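Local structure of conserved membrane protein (Chlamydia abortus, 6GZU) at residues F38-Y43 with A102-H107; H134-I139 with V147-S152; S152-I157 with K194-Q199. The protein is a secreted Chlamydia effector that combines deubiquitinating and acetylating activities and induces Golgi fragmentation, the part modelled here being its CE-clan catalytic domain. All coordinates share one frame; numbering follows the deposited sequence. Where two conformers were deposited one is given.

Contact 1. Residues F38-Y43 with A102-H107; sequences FVPSLY and AYPLWH
P40 presses its pyrrolidine ring onto the strand that carries A102, Y103 and P104, and this is where the packing is tight. Its CD stands 3.0 Å from A102 O, a carbonyl oxygen that is buried by the contact and has no partner in the model. Across the ring from CD, P40 CB lies 3.5 Å from Y103 CE2, approaching the phenol ring obliquely. CG completes the seat against P104 CD, 3.9 Å away, so one proline touches three consecutive strand residues. Y103 CG lies anti to the carbonyl carbon (chi1 -66°), beside the backbone N; the ring meets P40 through CE2 and CD2, and its hydroxyl is hydrogen-bonded to D58 on helix 51-58. Strand 37-38 runs parallel to strand 100-107 at the outer edge of the five-stranded mixed sheet of this Ulp1-like domain. Within these residues the pairing is one weak bond from A102 N to F38 O, long at 3.5 Å though nearly straight (170°); F38 also bonds to the backbone of I100. F38 is a looser neighbour: its CE1 comes no nearer than 4.0 Å to Y103 OH, while its ring stacks on Y101 and also meets the zinc ligand H80. After F38 the chain has left the strand, and past P40 S41 is partly exposed and Y43 exposed. S41 OG accepts from Y43 N at 2.9 Å in an ST turn.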
loop_
_atom_site.group_PDB
_atom_site.type_symbol
_atom_site.label_atom_id
_atom_site.label_comp_id
_atom_site.label_asym_id
_atom_site.label_seq_id
_atom_site.Cartn_x
_atom_site.Cartn_y
_atom_site.Cartn_z
ATOM N N PHE A 38 -4.582 -7.986 -2.356
ATOM C CA PHE A 38 -4.956 -7.069 -3.409
ATOM C C PHE A 38 -3.805 -6.077 -3.661
ATOM O O PHE A 38 -3.333 -5.374 -2.745
ATOM C CB PHE A 38 -6.191 -6.295 -2.978
ATOM C CG PHE A 38 -6.628 -5.250 -3.945
ATOM C CD1 PHE A 38 -6.148 -3.941 -3.846
ATOM C CD2 PHE A 38 -7.576 -5.535 -4.916
ATOM C CE1 PHE A 38 -6.566 -2.967 -4.712
ATOM C CE2 PHE A 38 -8.003 -4.530 -5.809
ATOM C CZ PHE A 38 -7.486 -3.272 -5.718
ATOM N N VAL A 39 -3.386 -5.991 -4.914
ATOM C CA VAL A 39 -2.392 -5.005 -5.350
ATOM C C VAL A 39 -3.135 -3.875 -6.062
ATOM O O VAL A 39 -3.908 -4.129 -6.988
ATOM C CB VAL A 39 -1.454 -5.679 -6.321
ATOM C CG1 VAL A 39 -0.392 -4.649 -6.864
ATOM C CG2 VAL A 39 -0.793 -6.895 -5.625
ATOM N N PRO A 40 -2.955 -2.631 -5.588
ATOM C CA PRO A 40 -3.658 -1.481 -6.154
ATOM C C PRO A 40 -3.063 -1.009 -7.456
ATOM O O PRO A 40 -2.212 -1.680 -8.049
ATOM C CB PRO A 40 -3.515 -0.399 -5.066
ATOM C CG PRO A 40 -2.147 -0.686 -4.474
ATOM C CD PRO A 40 -2.072 -2.246 -4.470
ATOM N N SER A 41 -3.495 0.151 -7.916
ATOM C CA SER A 41 -3.153 0.604 -9.267
ATOM C C SER A 41 -1.664 0.551 -9.553
ATOM O O SER A 41 -0.853 1.034 -8.764
ATOM C CB SER A 41 -3.588 2.051 -9.419
ATOM O OG SER A 41 -3.048 2.583 -10.620
ATOM N N LEU A 42 -1.300 -0.034 -10.687
ATOM C CA LEU A 42 0.103 -0.069 -11.123
ATOM C C LEU A 42 0.502 1.248 -11.780
ATOM O O LEU A 42 1.681 1.449 -12.120
ATOM C CB LEU A 42 0.341 -1.213 -12.111
ATOM C CG LEU A 42 -0.127 -2.605 -11.687
ATOM C CD1 LEU A 42 0.289 -3.654 -12.724
ATOM C CD2 LEU A 42 0.416 -2.993 -10.300
ATOM N N TYR A 43 -0.460 2.152 -11.948
ATOM C CA TYR A 43 -0.246 3.394 -12.689
ATOM C C TYR A 43 -0.130 4.656 -11.801
ATOM O O TYR A 43 0.685 5.549 -12.080
ATOM C CB TYR A 43 -1.385 3.566 -13.687
ATOM C CG TYR A 43 -1.235 4.718 -14.621
ATOM C CD1 TYR A 43 -0.239 4.722 -15.581
ATOM C CD2 TYR A 43 -2.117 5.786 -14.579
ATOM C CE1 TYR A 43 -0.106 5.781 -16.472
ATOM C CE2 TYR A 43 -1.990 6.853 -15.458
ATOM C CZ TYR A 43 -0.980 6.841 -16.398
ATOM O OH TYR A 43 -0.856 7.898 -17.273
ATOM N N ALA A 102 -2.736 -3.569 0.147
ATOM C CA ALA A 102 -1.513 -2.866 0.497
ATOM C C ALA A 102 -1.168 -1.761 -0.498
ATOM O O ALA A 102 -0.963 -2.067 -1.689
ATOM C CB ALA A 102 -0.351 -3.837 0.655
ATOM N N TYR A 103 -1.053 -0.514 -0.029
ATOM C CA TYR A 103 -0.932 0.647 -0.893
ATOM C C TYR A 103 0.362 1.379 -0.681
ATOM O O TYR A 103 0.604 1.972 0.382
ATOM C CB TYR A 103 -2.035 1.669 -0.520
ATOM C CG TYR A 103 -3.429 1.176 -0.803
ATOM C CD1 TYR A 103 -4.099 0.335 0.105
ATOM C CD2 TYR A 103 -4.042 1.481 -2.016
ATOM C CE1 TYR A 103 -5.380 -0.148 -0.203
ATOM C CE2 TYR A 103 -5.306 0.991 -2.351
ATOM C CZ TYR A 103 -5.955 0.161 -1.461
ATOM O OH TYR A 103 -7.210 -0.299 -1.810
ATOM N N PRO A 104 1.189 1.423 -1.721
ATOM C CA PRO A 104 2.367 2.324 -1.674
ATOM C C PRO A 104 1.863 3.759 -1.630
ATOM O O PRO A 104 0.958 4.148 -2.402
ATOM C CB PRO A 104 3.079 2.035 -3.015
ATOM C CG PRO A 104 2.609 0.601 -3.363
ATOM C CD PRO A 104 1.177 0.549 -2.912
ATOM N N LEU A 105 2.430 4.564 -0.737
ATOM C CA LEU A 105 1.969 5.921 -0.512
ATOM C C LEU A 105 3.180 6.846 -0.640
ATOM O O LEU A 105 4.153 6.677 0.105
ATOM C CB LEU A 105 1.256 6.033 0.856
ATOM C CG LEU A 105 0.430 7.297 1.128
ATOM C CD1 LEU A 105 -0.582 7.156 2.225
ATOM C CD2 LEU A 105 1.434 8.359 1.626
ATOM N N TRP A 106 3.077 7.814 -1.546
ATOM C CA TRP A 106 4.139 8.755 -1.917
ATOM C C TRP A 106 3.919 10.064 -1.175
ATOM O O TRP A 106 2.795 10.529 -1.056
ATOM C CB TRP A 106 4.042 9.029 -3.410
ATOM C CG TRP A 106 5.166 9.820 -3.948
ATOM C CD1 TRP A 106 6.313 9.326 -4.507
ATOM C CD2 TRP A 106 5.264 11.262 -4.039
ATOM N NE1 TRP A 106 7.132 10.364 -4.918
ATOM C CE2 TRP A 106 6.513 11.557 -4.647
ATOM C CE3 TRP A 106 4.429 12.328 -3.660
ATOM C CZ2 TRP A 106 6.936 12.861 -4.881
ATOM C CZ3 TRP A 106 4.868 13.642 -3.884
ATOM C CH2 TRP A 106 6.096 13.889 -4.494
ATOM N N HIS A 107 5.002 10.660 -0.648
ATOM C CA HIS A 107 4.908 11.927 0.078
ATOM C C HIS A 107 6.077 12.841 -0.172
ATOM O O HIS A 107 7.199 12.378 -0.310
ATOM C CB HIS A 107 4.817 11.680 1.588
ATOM C CG HIS A 107 4.482 12.910 2.362
ATOM N ND1 HIS A 107 3.248 13.522 2.268
ATOM C CD2 HIS A 107 5.210 13.646 3.249
ATOM C CE1 HIS A 107 3.230 14.590 3.059
ATOM N NE2 HIS A 107 4.402 14.683 3.669
#

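Contact 2. Residues H134-I139 with V147-S152; sequences HWTLVI and VVFFDS
L137 to I139 pair with V148 to F150 as the two arms of a beta hairpin, formed by strands 134-141 and 146-150; the axes of these short segments approach to 4.7 Å, with 171° between their directions, which is antiparallel. Four backbone hydrogen bonds define the register. L137 and F150 exchange one pair, I139 and V148 another, each 2.8 to 2.9 Å from N to O, and V138 with F149 is the non-hydrogen-bonded pair between them. CA-H...O contacts add to the pairing, as from V138 CA to V148 O at 3.3 Å. Apolar contacts divide between the two faces. L137, I139, V148 and F150 share one, where F150 also stacks on F211 of helix 204-217. The other holds V138 and F149 against helix 159-174: V138 CG2 meets the edge of the F149 ring at CD1 (4.0 Å), and F149 CE1 lies 3.7 Å from T136 CB. Water enters where the strands part, donating to W135 O and accepting from S152 N. The remaining polar contact joins H134 to D151 and, with C204 beside H134, is consistent with the Cys-His-Asp triad of CE-clan enzymes. D151 CG is anti to its backbone N (chi1 176°), and the carboxylate also accepts from L153 N and F156 N. H134 NE2 donates to D151 OD1 at 2.7 Å, almost in its own ring plane but 43° above that of the carboxylate.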
loop_
_atom_site.group_PDB
_atom_site.type_symbol
_atom_site.label_atom_id
_atom_site.label_comp_id
_atom_site.label_asym_id
_atom_site.label_seq_id
_atom_site.Cartn_x
_atom_site.Cartn_y
_atom_site.Cartn_z
ATOM N N HIS A 134 9.450 10.187 -0.988
ATOM C CA HIS A 134 9.499 9.283 0.157
ATOM C C HIS A 134 8.326 8.341 0.016
ATOM O O HIS A 134 7.233 8.771 -0.326
ATOM C CB HIS A 134 9.447 10.001 1.524
ATOM C CG HIS A 134 9.549 9.058 2.689
ATOM N ND1 HIS A 134 10.657 8.249 2.885
ATOM C CD2 HIS A 134 8.674 8.749 3.684
ATOM C CE1 HIS A 134 10.466 7.501 3.963
ATOM N NE2 HIS A 134 9.277 7.791 4.475
ATOM N N TRP A 135 8.575 7.052 0.228
ATOM C CA TRP A 135 7.559 6.012 0.121
ATOM C C TRP A 135 7.236 5.419 1.466
ATOM O O TRP A 135 8.146 5.133 2.261
ATOM C CB TRP A 135 8.071 4.901 -0.798
ATOM C CG TRP A 135 8.200 5.299 -2.220
ATOM C CD1 TRP A 135 9.344 5.601 -2.909
ATOM C CD2 TRP A 135 7.153 5.363 -3.159
ATOM N NE1 TRP A 135 9.052 5.907 -4.218
ATOM C CE2 TRP A 135 7.701 5.725 -4.401
ATOM C CE3 TRP A 135 5.775 5.153 -3.064
ATOM C CZ2 TRP A 135 6.903 5.903 -5.544
ATOM C CZ3 TRP A 135 4.992 5.312 -4.196
ATOM C CH2 TRP A 135 5.549 5.681 -5.416
ATOM N N THR A 136 5.934 5.243 1.720
ATOM C CA THR A 136 5.434 4.544 2.888
ATOM C C THR A 136 4.378 3.561 2.431
ATOM O O THR A 136 4.096 3.449 1.230
ATOM C CB THR A 136 4.830 5.527 3.889
ATOM O OG1 THR A 136 3.752 6.247 3.269
ATOM C CG2 THR A 136 5.865 6.543 4.372
ATOM N N LEU A 137 3.790 2.806 3.366
ATOM C CA LEU A 137 2.843 1.740 2.982
ATOM C C LEU A 137 1.643 1.787 3.920
ATOM O O LEU A 137 1.815 1.836 5.142
ATOM C CB LEU A 137 3.536 0.376 3.116
ATOM C CG LEU A 137 2.686 -0.843 2.731
ATOM C CD1 LEU A 137 2.411 -0.810 1.221
ATOM C CD2 LEU A 137 3.375 -2.154 3.156
ATOM N N VAL A 138 0.430 1.695 3.374
ATOM C CA VAL A 138 -0.795 1.581 4.200
ATOM C C VAL A 138 -1.364 0.213 3.860
ATOM O O VAL A 138 -1.629 -0.117 2.686
ATOM C CB VAL A 138 -1.810 2.686 3.845
ATOM C CG1 VAL A 138 -3.182 2.423 4.520
ATOM C CG2 VAL A 138 -1.276 4.055 4.263
ATOM N N ILE A 139 -1.562 -0.619 4.877
ATOM C CA ILE A 139 -2.172 -1.919 4.680
ATOM C C ILE A 139 -3.555 -1.922 5.349
ATOM O O ILE A 139 -3.690 -1.576 6.539
ATOM C CB ILE A 139 -1.333 -3.039 5.353
ATOM C CG1 ILE A 139 0.106 -3.054 4.829
ATOM C CG2 ILE A 139 -2.059 -4.428 5.145
ATOM C CD1 ILE A 139 1.037 -3.951 5.638
ATOM N N VAL A 147 -5.744 -1.100 10.258
ATOM C CA VAL A 147 -5.055 -0.275 9.261
ATOM C C VAL A 147 -3.641 -0.103 9.758
ATOM O O VAL A 147 -3.411 0.495 10.815
ATOM C CB VAL A 147 -5.776 1.108 9.079
ATOM C CG1 VAL A 147 -5.051 1.975 8.015
ATOM C CG2 VAL A 147 -7.261 0.933 8.740
ATOM N N VAL A 148 -2.697 -0.709 9.033
ATOM C CA VAL A 148 -1.296 -0.641 9.402
ATOM C C VAL A 148 -0.555 0.372 8.535
ATOM O O VAL A 148 -0.661 0.345 7.310
ATOM C CB VAL A 148 -0.635 -2.049 9.234
ATOM C CG1 VAL A 148 0.895 -1.990 9.523
ATOM C CG2 VAL A 148 -1.350 -3.023 10.186
ATOM N N PHE A 149 0.178 1.267 9.176
ATOM C CA PHE A 149 0.969 2.245 8.449
ATOM C C PHE A 149 2.453 2.001 8.712
ATOM O O PHE A 149 2.914 1.996 9.884
ATOM C CB PHE A 149 0.606 3.659 8.949
ATOM C CG PHE A 149 1.472 4.740 8.377
ATOM C CD1 PHE A 149 1.454 5.016 7.019
ATOM C CD2 PHE A 149 2.301 5.472 9.192
ATOM C CE1 PHE A 149 2.237 6.031 6.489
ATOM C CE2 PHE A 149 3.070 6.482 8.669
ATOM C CZ PHE A 149 3.057 6.749 7.333
ATOM N N PHE A 150 3.196 1.784 7.631
ATOM C CA PHE A 150 4.642 1.583 7.717
ATOM C C PHE A 150 5.419 2.702 7.073
ATOM O O PHE A 150 5.225 3.004 5.910
ATOM C CB PHE A 150 5.021 0.249 7.036
ATOM C CG PHE A 150 6.500 -0.005 6.993
ATOM C CD1 PHE A 150 7.277 0.536 5.968
ATOM C CD2 PHE A 150 7.133 -0.761 7.982
ATOM C CE1 PHE A 150 8.652 0.331 5.949
ATOM C CE2 PHE A 150 8.526 -0.963 7.946
ATOM C CZ PHE A 150 9.256 -0.437 6.925
ATOM N N ASP A 151 6.289 3.341 7.859
ATOM C CA ASP A 151 7.211 4.373 7.400
ATOM C C ASP A 151 8.553 4.022 7.991
ATOM O O ASP A 151 8.724 4.066 9.228
ATOM C CB ASP A 151 6.744 5.720 7.931
ATOM C CG ASP A 151 7.698 6.845 7.594
ATOM O OD1 ASP A 151 8.671 6.620 6.843
ATOM O OD2 ASP A 151 7.478 7.943 8.090
ATOM N N SER A 152 9.516 3.665 7.135
ATOM C CA SER A 152 10.851 3.319 7.602
ATOM C C SER A 152 11.557 4.485 8.266
ATOM O O SER A 152 12.543 4.265 8.989
ATOM C CB SER A 152 11.731 2.758 6.465
ATOM O OG SER A 152 11.645 3.539 5.265
HETATM O O HOH W 1 8.907 3.372 4.220
#

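Contact 3. Residues S152-I157 with K194-Q199; sequences SLANFI and KTPIQQ
L153 lays its isobutyl group obliquely across the side chain of Q198, with CG 3.6 Å from Q198 OE1 and CD2 reaching the CB and backbone O of the same residue. The glutamine CG is anti to the backbone N, and the chain is extended beyond it. S152 OG donates to Q198 OE1 over 2.6 Å, in the plane of the amide carbonyl. The other end of the amide, NE2, is hydrogen-bonded to D200 O, so both polar atoms are engaged and the rotation of the group is fixed. The backbones are joined at S152 O, which accepts two N-H groups. I197 N reaches S152 O at 2.9 Å, nearly along the C=O axis, whereas Q198 N reaches the same S152 O at 3.1 Å from 40° above the carbonyl plane. I197 CG1 rests against S152 CB (3.9 Å), and W207 of helix 204-217 covers both residues. Farther out, A154 is the centre of a classic gamma turn: phi is 67° and psi -60°, and N155 N bonds to L153 O at 2.8 Å. This turn brings A154 CB against P196 CD, 4.0 Å away, and against the K194 carbonyl, at the more exposed end of the contact. The two loops follow strands 146-150 and 188-191 and meet beside H134 and C204. Q198 lies six residues before C204, where Ulp1-type proteases carry the glutamine of their oxyanion hole; its position here is consistent with such an active site.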
loop_
_atom_site.group_PDB
_atom_site.type_symbol
_atom_site.label_atom_id
_atom_site.label_comp_id
_atom_site.label_asym_id
_atom_site.label_seq_id
_atom_site.Cartn_x
_atom_site.Cartn_y
_atom_site.Cartn_z
ATOM N N SER A 152 9.516 3.665 7.135
ATOM C CA SER A 152 10.851 3.319 7.602
ATOM C C SER A 152 11.557 4.485 8.266
ATOM O O SER A 152 12.543 4.265 8.989
ATOM C CB SER A 152 11.731 2.758 6.465
ATOM O OG SER A 152 11.645 3.539 5.265
ATOM N N LEU A 153 11.071 5.718 8.065
ATOM C CA LEU A 153 11.637 6.870 8.762
ATOM C C LEU A 153 10.770 7.307 9.962
ATOM O O LEU A 153 11.028 8.388 10.542
ATOM C CB LEU A 153 11.828 8.013 7.776
ATOM C CG LEU A 153 13.016 7.813 6.828
ATOM C CD1 LEU A 153 13.151 8.945 5.824
ATOM C CD2 LEU A 153 14.351 7.667 7.599
ATOM N N ALA A 154 9.765 6.461 10.310
ATOM C CA ALA A 154 8.832 6.614 11.453
ATOM C C ALA A 154 7.886 7.778 11.357
ATOM O O ALA A 154 6.662 7.586 11.441
ATOM C CB ALA A 154 9.616 6.703 12.796
ATOM N N ASN A 155 8.407 8.999 11.270
ATOM C CA ASN A 155 7.539 10.182 11.283
ATOM C C ASN A 155 7.817 11.166 10.176
ATOM O O ASN A 155 7.709 12.350 10.365
ATOM C CB ASN A 155 7.521 10.877 12.634
ATOM C CG ASN A 155 6.715 10.122 13.616
ATOM O OD1 ASN A 155 5.444 10.139 13.585
ATOM N ND2 ASN A 155 7.409 9.395 14.472
ATOM N N PHE A 156 8.193 10.652 9.020
ATOM C CA PHE A 156 8.420 11.526 7.886
ATOM C C PHE A 156 7.191 12.330 7.475
ATOM O O PHE A 156 7.323 13.501 7.104
ATOM C CB PHE A 156 8.892 10.702 6.707
ATOM C CG PHE A 156 9.408 11.522 5.546
ATOM C CD1 PHE A 156 8.523 11.992 4.569
ATOM C CD2 PHE A 156 10.755 11.816 5.402
ATOM C CE1 PHE A 156 8.953 12.727 3.485
ATOM C CE2 PHE A 156 11.184 12.550 4.328
ATOM C CZ PHE A 156 10.302 13.032 3.366
ATOM N N ILE A 157 6.005 11.718 7.527
ATOM C CA ILE A 157 4.808 12.436 7.175
ATOM C C ILE A 157 4.194 13.098 8.412
ATOM O O ILE A 157 3.957 12.439 9.440
ATOM C CB ILE A 157 3.740 11.514 6.541
ATOM C CG1 ILE A 157 4.364 10.644 5.437
ATOM C CG2 ILE A 157 2.559 12.356 5.998
ATOM C CD1 ILE A 157 3.276 9.851 4.672
ATOM N N LYS A 194 8.308 3.042 15.315
ATOM C CA LYS A 194 8.370 4.144 16.257
ATOM C C LYS A 194 9.716 4.826 16.208
ATOM O O LYS A 194 9.821 5.992 16.573
ATOM C CB LYS A 194 8.062 3.690 17.684
ATOM C CG LYS A 194 6.753 2.956 17.868
ATOM C CD LYS A 194 5.557 3.551 17.080
ATOM C CE LYS A 194 5.159 5.006 17.427
ATOM N NZ LYS A 194 3.756 5.357 16.895
ATOM N N THR A 195 10.754 4.090 15.814
ATOM C CA THR A 195 12.129 4.589 15.733
ATOM C C THR A 195 12.582 4.337 14.308
ATOM O O THR A 195 12.421 3.239 13.795
ATOM C CB THR A 195 13.033 3.809 16.706
ATOM O OG1 THR A 195 12.607 4.075 18.053
ATOM C CG2 THR A 195 14.491 4.240 16.570
ATOM N N PRO A 196 13.171 5.338 13.648
ATOM C CA PRO A 196 13.565 5.109 12.245
ATOM C C PRO A 196 14.486 3.917 12.079
ATOM O O PRO A 196 15.437 3.740 12.857
ATOM C CB PRO A 196 14.320 6.385 11.884
ATOM C CG PRO A 196 13.728 7.436 12.837
ATOM C CD PRO A 196 13.406 6.722 14.088
ATOM N N ILE A 197 14.202 3.111 11.069
ATOM C CA ILE A 197 15.070 2.007 10.669
ATOM C C ILE A 197 15.887 2.335 9.404
ATOM O O ILE A 197 16.935 1.757 9.193
ATOM C CB ILE A 197 14.270 0.677 10.519
ATOM C CG1 ILE A 197 13.215 0.793 9.449
ATOM C CG2 ILE A 197 13.626 0.286 11.849
ATOM C CD1 ILE A 197 12.287 -0.422 9.427
ATOM N N GLN A 198 15.408 3.247 8.561
ATOM C CA GLN A 198 16.071 3.576 7.297
ATOM C C GLN A 198 17.222 4.500 7.603
ATOM O O GLN A 198 17.074 5.386 8.433
ATOM C CB GLN A 198 15.090 4.246 6.329
ATOM C CG GLN A 198 15.708 4.857 5.059
ATOM C CD GLN A 198 14.656 5.515 4.209
ATOM O OE1 GLN A 198 13.468 5.205 4.348
ATOM N NE2 GLN A 198 15.046 6.430 3.359
ATOM N N GLN A 199 18.358 4.291 6.911
ATOM C CA GLN A 199 19.627 4.959 7.198
ATOM C C GLN A 199 20.168 5.813 6.071
ATOM O O GLN A 199 21.247 6.372 6.201
ATOM C CB GLN A 199 20.713 3.923 7.501
ATOM C CG GLN A 199 20.307 2.861 8.490
ATOM C CD GLN A 199 20.124 3.409 9.893
ATOM O OE1 GLN A 199 20.682 4.467 10.257
ATOM N NE2 GLN A 199 19.358 2.680 10.705
#

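Overall arrangement
Contact 2 lies between the others, with its centre about 10 Å from the centre of each; those of contacts 1 and 3 are about 19 Å apart. Contacts 1 and 2 meet inside one sheet, where the distances Y103 N to V138 O and L105 O to T136 N, both 2.8 Å, indicate hydrogen bonds between adjacent strands. S152 belongs to both contacts 2 and 3. Between these two, H134 CD2 is 3.4 Å from F156 CD1. H134 and D151, of contact 2, and Q198, of contact 3, come together beside C204, consistent with a Cys-His-Asp active site, whereas contact 1 borders the zinc site, the F38 side chain being about 6 Å from the zinc ion.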